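Local coordinates for protein inorganic pyrophosphatase (Anaplasma phagocytophilum, PDB 3LD3) that probably hydrolyses inorganic pyrophosphate to two phosphate ions with the help of magnesium, working as a homohexamer, at residues Cys75-Ile80 against Asp92-Ala97; Glu42-Ser47 against Val101-Val106. All coordinates share one frame; numbering follows the deposited sequence.

Contact 1: Cys75-Ile80 against Asp92-Ala97; sequences CNYGFI and DVLVLA
Asn76 grips Val95 through backbone and side chain. Val95 N gives a bond of 2.7 Å to Asn76 O, and Asn76 ND2 returns one of 3.0 Å to Val95 O; the weak bond from Asn76 N ends on the same oxygen. CG of Asn76 stands anti to the carbonyl carbon (chi1 -57°), which swings ND2 round to Val95 O, 20° out of the amide plane, while its OD1 is turned to Gln45. Gly78 N and Val93 O pair at 3.0 Å in the carbonyl plane, and Val93 N answers to Gly78 O. These hydrogen-bonded pairs, alternating with the non-hydrogen-bonded pairs Tyr77/Leu94 and Phe79/Asp92, define two antiparallel strands in the central beta barrel of the pyrophosphatase fold. Tyr77 and Asp92, predicted substrate and magnesium ligands, share a face with Leu94. The Tyr77 ring runs past Leu94, CD1 lying 3.8 Å from CD2 of Leu94, to set its OH 3.2 Å from Asp92 CG, ring and carboxylate planes 39° apart. Lys126 NZ hydrogen-bonds Tyr77 OH and forms a salt bridge with Asp92 OD2, probably easing the closeness of Asp92 to Asp124. On the face that carries Val93, its CG2 meets Ile80 CG1 at 3.6 Å.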
loop_
_atom_site.group_PDB
_atom_site.type_symbol
_atom_site.label_atom_id
_atom_site.label_comp_id
_atom_site.label_asym_id
_atom_site.label_seq_id
_atom_site.Cartn_x
_atom_site.Cartn_y
_atom_site.Cartn_z
ATOM N N CYS A 75 11.601 12.704 -1.941
ATOM C CA CYS A 75 11.891 12.236 -3.296
ATOM C C CYS A 75 12.486 10.847 -3.105
ATOM O O CYS A 75 12.864 10.474 -1.995
ATOM C CB CYS A 75 12.927 13.116 -4.011
ATOM S SG CYS A 75 12.556 14.831 -4.089
ATOM N N ASN A 76 12.598 10.096 -4.193
ATOM C CA ASN A 76 13.464 8.951 -4.197
ATOM C C ASN A 76 14.871 9.430 -3.872
ATOM O O ASN A 76 15.259 10.562 -4.220
ATOM C CB ASN A 76 13.431 8.275 -5.567
ATOM C CG ASN A 76 12.051 7.886 -5.959
ATOM O OD1 ASN A 76 11.481 6.948 -5.392
ATOM N ND2 ASN A 76 11.458 8.625 -6.886
ATOM N N TYR A 77 15.607 8.623 -3.137
ATOM C CA TYR A 77 16.941 8.985 -2.697
ATOM C C TYR A 77 17.961 7.896 -2.971
ATOM O O TYR A 77 17.762 6.731 -2.652
ATOM C CB TYR A 77 16.896 9.300 -1.213
ATOM C CG TYR A 77 18.179 9.766 -0.591
ATOM C CD1 TYR A 77 18.600 11.075 -0.758
ATOM C CD2 TYR A 77 18.943 8.919 0.199
ATOM C CE1 TYR A 77 19.758 11.529 -0.147
ATOM C CE2 TYR A 77 20.118 9.355 0.795
ATOM C CZ TYR A 77 20.507 10.674 0.626
ATOM O OH TYR A 77 21.673 11.125 1.209
ATOM N N GLY A 78 19.083 8.286 -3.551
ATOM C CA GLY A 78 20.152 7.354 -3.775
ATOM C C GLY A 78 21.437 8.046 -4.123
ATOM O O GLY A 78 21.658 9.201 -3.717
ATOM N N PHE A 79 22.291 7.332 -4.827
ATOM C CA PHE A 79 23.640 7.813 -5.135
ATOM C C PHE A 79 24.108 7.556 -6.566
ATOM O O PHE A 79 23.636 6.640 -7.250
ATOM C CB PHE A 79 24.654 7.207 -4.148
ATOM C CG PHE A 79 24.916 5.746 -4.385
ATOM C CD1 PHE A 79 25.989 5.321 -5.144
ATOM C CD2 PHE A 79 24.051 4.782 -3.860
ATOM C CE1 PHE A 79 26.217 3.974 -5.374
ATOM C CE2 PHE A 79 24.270 3.425 -4.111
ATOM C CZ PHE A 79 25.344 3.016 -4.854
ATOM N N ILE A 80 25.040 8.389 -7.023
ATOM C CA ILE A 80 25.663 8.198 -8.330
ATOM C C ILE A 80 26.854 7.259 -8.182
ATOM O O ILE A 80 27.830 7.569 -7.464
ATOM C CB ILE A 80 26.148 9.541 -8.959
ATOM C CG1 ILE A 80 25.041 10.600 -8.975
ATOM C CG2 ILE A 80 26.663 9.275 -10.357
ATOM C CD1 ILE A 80 25.520 11.999 -9.424
ATOM N N ASP A 92 25.091 12.120 -3.392
ATOM C CA ASP A 92 23.716 11.785 -3.056
ATOM C C ASP A 92 22.768 12.594 -3.924
ATOM O O ASP A 92 22.979 13.797 -4.153
ATOM C CB ASP A 92 23.454 12.093 -1.595
ATOM C CG ASP A 92 24.284 11.221 -0.666
ATOM O OD1 ASP A 92 24.460 10.019 -0.975
ATOM O OD2 ASP A 92 24.767 11.763 0.355
ATOM N N VAL A 93 21.712 11.933 -4.399
ATOM C CA VAL A 93 20.727 12.541 -5.260
ATOM C C VAL A 93 19.305 12.250 -4.780
ATOM O O VAL A 93 18.940 11.082 -4.525
ATOM C CB VAL A 93 20.877 12.038 -6.724
ATOM C CG1 VAL A 93 19.952 12.834 -7.696
ATOM C CG2 VAL A 93 22.341 12.139 -7.182
ATOM N N LEU A 94 18.504 13.308 -4.753
ATOM C CA LEU A 94 17.068 13.259 -4.614
ATOM C C LEU A 94 16.457 13.240 -6.017
ATOM O O LEU A 94 16.622 14.172 -6.810
ATOM C CB LEU A 94 16.559 14.493 -3.862
ATOM C CG LEU A 94 16.994 14.572 -2.380
ATOM C CD1 LEU A 94 17.142 16.067 -1.916
ATOM C CD2 LEU A 94 16.048 13.805 -1.537
ATOM N N VAL A 95 15.757 12.162 -6.334
ATOM C CA VAL A 95 15.127 12.016 -7.662
ATOM C C VAL A 95 13.605 12.157 -7.535
ATOM O O VAL A 95 12.919 11.288 -7.007
ATOM C CB VAL A 95 15.488 10.644 -8.311
ATOM C CG1 VAL A 95 14.840 10.541 -9.695
ATOM C CG2 VAL A 95 16.960 10.457 -8.397
ATOM N N LEU A 96 13.075 13.286 -7.979
ATOM C CA LEU A 96 11.651 13.513 -7.996
ATOM C C LEU A 96 11.078 12.717 -9.140
ATOM O O LEU A 96 11.620 12.764 -10.230
ATOM C CB LEU A 96 11.352 15.013 -8.177
ATOM C CG LEU A 96 9.868 15.378 -8.281
ATOM C CD1 LEU A 96 9.041 14.996 -7.053
ATOM C CD2 LEU A 96 9.804 16.898 -8.606
ATOM N N ALA A 97 10.018 11.952 -8.903
ATOM C CA ALA A 97 9.330 11.179 -9.955
ATOM C C ALA A 97 7.846 11.073 -9.675
ATOM O O ALA A 97 7.390 11.412 -8.579
ATOM C CB ALA A 97 9.944 9.769 -10.116
#

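Contact 2: Glu42-Ser47 against Val101-Val106; sequences EVSQDS and VMPGAV
Ser44 OG donates to Val101 O over 2.7 Å, the one hydrogen bond between the segments, and so joins two loops that each contain a type II beta turn, Ser44-Ser47 and Met102-Ala105. The hydroxyl approaches from above the carbonyl, 48° out of its plane and with a C=O...OG angle of 124°, so it does not use a lone-pair direction. With chi1 at -59°, OG is anti to the carbonyl carbon of Ser44 and can meet both Val101 O and the Pro103 ring, whose CD lies 3.3 Å from Ser44 OG. The same ring covers the backbone at Glu42: Pro103 CB is 3.4 Å from Glu42 O, a buried carbonyl oxygen that has no polar partner in the model.

Further out, each loop is held by its own turn and by the barrel. Ala105 N bonds to Met102 O at 3.1 Å, closing the second turn, while Gly104 and Ala105 make backbone bonds to Ile41. Glu42 and Val43 both face Tyr77, a classic beta bulge at the corner where the chain leaves strand 37-41; CB of Glu42 points away from Val101-Val106, and OE2 accepts from Phe54 N. Asn76 OD1 accepts from Gln45 N and Val101 N, bridging the two loops. Met102 N bonds to Tyr52 OH of a second subunit, and Met102 packs on Met102 of a third, which places this contact at the hexamer interface. In the first turn the backbone bond from Ser47 N to Ser44 O is weak, and the Ser47 hydroxyl reinforces it, OG reaching Ser44 O at 2.7 Å.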
loop_
_atom_site.group_PDB
_atom_site.type_symbol
_atom_site.label_atom_id
_atom_site.label_comp_id
_atom_site.label_asym_id
_atom_site.label_seq_id
_atom_site.Cartn_x
_atom_site.Cartn_y
_atom_site.Cartn_z
ATOM N N GLU A 42 18.227 4.073 -3.104
ATOM C CA GLU A 42 18.281 3.435 -1.779
ATOM C C GLU A 42 16.980 3.554 -1.012
ATOM O O GLU A 42 16.629 2.622 -0.259
ATOM C CB GLU A 42 19.438 4.030 -0.959
ATOM C CG GLU A 42 20.797 3.625 -1.565
ATOM C CD GLU A 42 21.958 4.341 -0.923
ATOM O OE1 GLU A 42 21.828 5.564 -0.773
ATOM O OE2 GLU A 42 22.968 3.684 -0.594
ATOM N N VAL A 43 16.293 4.689 -1.128
ATOM C CA VAL A 43 15.036 4.911 -0.434
ATOM C C VAL A 43 13.994 5.434 -1.405
ATOM O O VAL A 43 14.240 6.431 -2.133
ATOM C CB VAL A 43 15.175 5.926 0.766
ATOM C CG1 VAL A 43 13.825 6.135 1.470
ATOM C CG2 VAL A 43 16.213 5.438 1.783
ATOM N N SER A 44 12.824 4.812 -1.398
ATOM C CA SER A 44 11.739 5.207 -2.278
ATOM C C SER A 44 11.045 6.471 -1.787
ATOM O O SER A 44 10.866 6.671 -0.587
ATOM C CB SER A 44 10.683 4.110 -2.365
ATOM O OG SER A 44 11.219 2.898 -2.849
ATOM N N GLN A 45 10.583 7.277 -2.735
ATOM C CA GLN A 45 9.756 8.421 -2.438
ATOM C C GLN A 45 8.516 8.028 -1.638
ATOM O O GLN A 45 7.895 6.993 -1.875
ATOM C CB GLN A 45 9.325 9.031 -3.770
ATOM C CG GLN A 45 8.697 10.350 -3.759
ATOM C CD GLN A 45 8.575 10.790 -5.231
ATOM O OE1 GLN A 45 9.481 11.418 -5.765
ATOM N NE2 GLN A 45 7.549 10.243 -5.924
ATOM N N ASP A 46 8.202 8.837 -0.630
ATOM C CA ASP A 46 6.976 8.696 0.120
ATOM C C ASP A 46 6.878 7.389 0.906
ATOM O O ASP A 46 5.781 6.910 1.135
ATOM C CB ASP A 46 5.769 8.856 -0.815
ATOM C CG ASP A 46 5.729 10.232 -1.481
ATOM O OD1 ASP A 46 6.349 11.177 -0.955
ATOM O OD2 ASP A 46 5.125 10.382 -2.573
ATOM N N SER A 47 8.011 6.793 1.264
ATOM C CA SER A 47 8.020 5.494 1.920
ATOM C C SER A 47 7.981 5.647 3.440
ATOM O O SER A 47 8.105 6.744 3.969
ATOM C CB SER A 47 9.280 4.718 1.524
ATOM O OG SER A 47 10.464 5.464 1.808
ATOM N N VAL A 101 10.267 4.633 -6.821
ATOM C CA VAL A 101 11.134 3.681 -7.469
ATOM C C VAL A 101 11.727 2.790 -6.372
ATOM O O VAL A 101 12.223 3.288 -5.339
ATOM C CB VAL A 101 12.262 4.407 -8.220
ATOM C CG1 VAL A 101 13.265 3.419 -8.829
ATOM C CG2 VAL A 101 11.697 5.385 -9.316
ATOM N N MET A 102 11.734 1.492 -6.598
ATOM C CA MET A 102 12.139 0.577 -5.572
ATOM C C MET A 102 13.634 0.643 -5.275
ATOM O O MET A 102 14.459 0.882 -6.171
ATOM C CB MET A 102 11.738 -0.846 -5.953
ATOM C CG MET A 102 12.534 -1.420 -7.013
ATOM S SD MET A 102 11.952 -3.144 -7.351
ATOM C CE MET A 102 12.221 -4.034 -5.970
ATOM N N PRO A 103 14.005 0.391 -4.012
ATOM C CA PRO A 103 15.437 0.377 -3.699
ATOM C C PRO A 103 16.150 -0.678 -4.499
ATOM O O PRO A 103 15.618 -1.794 -4.703
ATOM C CB PRO A 103 15.485 0.067 -2.196
ATOM C CG PRO A 103 14.177 0.525 -1.693
ATOM C CD PRO A 103 13.183 0.285 -2.805
ATOM N N GLY A 104 17.333 -0.331 -4.963
ATOM C CA GLY A 104 18.142 -1.203 -5.763
ATOM C C GLY A 104 17.971 -1.015 -7.265
ATOM O O GLY A 104 18.820 -1.479 -8.044
ATOM N N ALA A 105 16.894 -0.352 -7.692
ATOM C CA ALA A 105 16.748 -0.004 -9.104
ATOM C C ALA A 105 17.635 1.190 -9.476
ATOM O O ALA A 105 17.935 2.031 -8.656
ATOM C CB ALA A 105 15.314 0.300 -9.442
ATOM N N VAL A 106 18.021 1.235 -10.730
ATOM C CA VAL A 106 18.880 2.285 -11.273
ATOM C C VAL A 106 18.028 3.137 -12.185
ATOM O O VAL A 106 17.229 2.622 -12.985
ATOM C CB VAL A 106 20.058 1.736 -12.068
ATOM C CG1 VAL A 106 21.055 2.886 -12.387
ATOM C CG2 VAL A 106 20.740 0.591 -11.318
#

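In the fold
From the N terminus, the chain leaves strand 37-41 through Glu42-Ser47, makes the 50-54 and 61-66 hairpin, and then enters Cys75-Ile80. After 11 residues without helix or strand it returns as Asp92-Ala97, closing contact 1. It next reaches Val101-Val106, closing contact 2 after 53 intervening residues, so the shorter loop lies wholly within the longer one. Their centres are about 8 Å apart. Tyr77 joins them through its backbone: Tyr77 O lies 2.7 Å from Glu42 N, and Tyr77 N 2.8 Å from Val43 O, both probable hydrogen bonds. Contact 1 ties neighbouring barrel strands near the chain centre; contact 2 ties the barrel's peripheral loops where subunits meet.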